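PDB 4NNB: OBCA, Oxalate Biosynthetic Component A from Burkholderia glumae, which is a bacterial enzyme of the oxalate biosynthetic component A family, built on a TIM-barrel domain that holds a magnesium ion and an oxaloacetate ion. Local coordinates for residues E55-G60 and G189-G194. Residues are numbered along the deposited sequence; the frame is centred on the assembly and turned at random.
Sequences EVVPAG and GYWQAG
The indole of W191 meets the carboxylate of E55 at its edge: OE1 of E55 lies near the ring plane, 3.3 Å from CZ3 of W191, and the carboxylate stands almost perpendicular to the ring, the planes 88° apart. The oxygen thus faces the rim of C-H groups. With CG anti to the backbone N (chi1 166°), W191 runs alongside the extended E55 side chain, and CA of A193, from its own segment, sits over one indole face near the rim. V57 crosses the tryptophan at about a right angle, its CG1 4.0 Å from CE3 of W191. The indole NE1 is hydrogen-bonded to the hydroxyl of Y138, while the ring of Y158 also meets the indole. On the reverse side of the sheet, CG2 of V56 approaches the Y190 ring obliquely, 3.6 Å from CE2 of Y190.

Side chains alternate between the two faces because each strand is extended, and the antiparallel register sets E55 beside W191 on one face and V56 beside Y190 on the other. The three-stranded sheet is separate from the barrel strands, with 189-191 central between 27-29 and 55-57. E55 with W191 and V57 with G189 are hydrogen-bonded pairs that flank the non-hydrogen-bonded pair V56 with Y190. N of E55 reaches O of W191 at 2.8 Å, and N of W191 returns to O of E55 at 2.9 Å. At the other end, N of V57 donates almost straight to O of G189 (176°), and N of G189 donates to O of V57. Lacking a side chain, G189 meets V57 through its backbone, with CG2 of V57 3.4 Å from O of G189.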
# COMPACT_ATOMS: atom_id res chain seq x y z
N GLU A 55 9.27 -11.50 14.73
CA GLU A 55 8.67 -11.46 16.05
C GLU A 55 8.99 -12.74 16.84
O GLU A 55 9.11 -13.82 16.27
CB GLU A 55 7.15 -11.22 15.94
CG GLU A 55 6.26 -12.33 16.50
CD GLU A 55 4.77 -12.08 16.23
OE1 GLU A 55 3.95 -13.00 16.46
OE2 GLU A 55 4.43 -10.96 15.80
N VAL A 56 9.17 -12.60 18.15
CA VAL A 56 9.46 -13.75 19.01
C VAL A 56 8.23 -14.62 19.18
O VAL A 56 7.14 -14.12 19.46
CB VAL A 56 9.98 -13.30 20.41
CG1 VAL A 56 9.96 -14.46 21.38
CG2 VAL A 56 11.38 -12.72 20.29
N VAL A 57 8.38 -15.93 18.99
CA VAL A 57 7.28 -16.87 19.20
C VAL A 57 7.66 -18.05 20.09
O VAL A 57 8.80 -18.51 20.07
CB VAL A 57 6.72 -17.41 17.85
CG1 VAL A 57 5.95 -16.32 17.11
CG2 VAL A 57 7.85 -17.97 17.00
N PRO A 58 6.70 -18.53 20.89
CA PRO A 58 6.89 -19.73 21.71
C PRO A 58 6.83 -21.00 20.86
O PRO A 58 6.66 -20.92 19.64
CB PRO A 58 5.70 -19.70 22.67
CG PRO A 58 4.65 -18.93 21.94
CD PRO A 58 5.40 -17.88 21.16
N ALA A 59 6.95 -22.16 21.49
CA ALA A 59 6.81 -23.42 20.78
C ALA A 59 5.36 -23.63 20.36
O ALA A 59 4.46 -22.99 20.88
CB ALA A 59 7.30 -24.58 21.64
N GLY A 60 5.15 -24.53 19.40
CA GLY A 60 3.81 -24.89 18.98
C GLY A 60 3.43 -24.49 17.56
O GLY A 60 2.31 -24.74 17.12
N GLY A 189 11.14 -19.65 18.88
CA GLY A 189 12.04 -18.92 18.00
C GLY A 189 11.54 -17.60 17.44
O GLY A 189 10.87 -16.82 18.12
N TYR A 190 11.90 -17.35 16.19
CA TYR A 190 11.61 -16.08 15.55
C TYR A 190 10.87 -16.32 14.23
O TYR A 190 11.25 -17.19 13.45
CB TYR A 190 12.90 -15.29 15.32
CG TYR A 190 13.70 -15.04 16.58
CD1 TYR A 190 14.58 -16.00 17.07
CD2 TYR A 190 13.57 -13.86 17.29
CE1 TYR A 190 15.30 -15.78 18.24
CE2 TYR A 190 14.28 -13.63 18.45
CZ TYR A 190 15.15 -14.60 18.92
OH TYR A 190 15.86 -14.37 20.07
N TRP A 191 9.83 -15.53 14.01
CA TRP A 191 8.94 -15.70 12.87
C TRP A 191 8.86 -14.42 12.06
O TRP A 191 8.74 -13.33 12.63
CB TRP A 191 7.54 -16.10 13.37
CG TRP A 191 6.42 -16.00 12.36
CD1 TRP A 191 6.43 -16.47 11.08
CD2 TRP A 191 5.13 -15.45 12.58
NE1 TRP A 191 5.21 -16.21 10.48
CE2 TRP A 191 4.39 -15.59 11.39
CE3 TRP A 191 4.51 -14.83 13.68
CZ2 TRP A 191 3.07 -15.15 11.26
CZ3 TRP A 191 3.21 -14.38 13.54
CH2 TRP A 191 2.50 -14.54 12.34
N GLN A 192 8.94 -14.54 10.75
CA GLN A 192 8.68 -13.41 9.87
C GLN A 192 7.23 -13.49 9.41
O GLN A 192 6.90 -14.27 8.51
CB GLN A 192 9.63 -13.41 8.67
CG GLN A 192 9.36 -12.30 7.66
CD GLN A 192 9.26 -10.93 8.30
OE1 GLN A 192 8.17 -10.50 8.70
NE2 GLN A 192 10.39 -10.24 8.41
N ALA A 193 6.37 -12.71 10.04
CA ALA A 193 4.96 -12.72 9.71
C ALA A 193 4.72 -12.10 8.33
O ALA A 193 3.78 -12.47 7.61
CB ALA A 193 4.19 -11.96 10.76
N GLY A 194 5.59 -11.17 7.96
CA GLY A 194 5.36 -10.38 6.77
C GLY A 194 4.15 -9.49 7.00
O GLY A 194 3.32 -9.30 6.10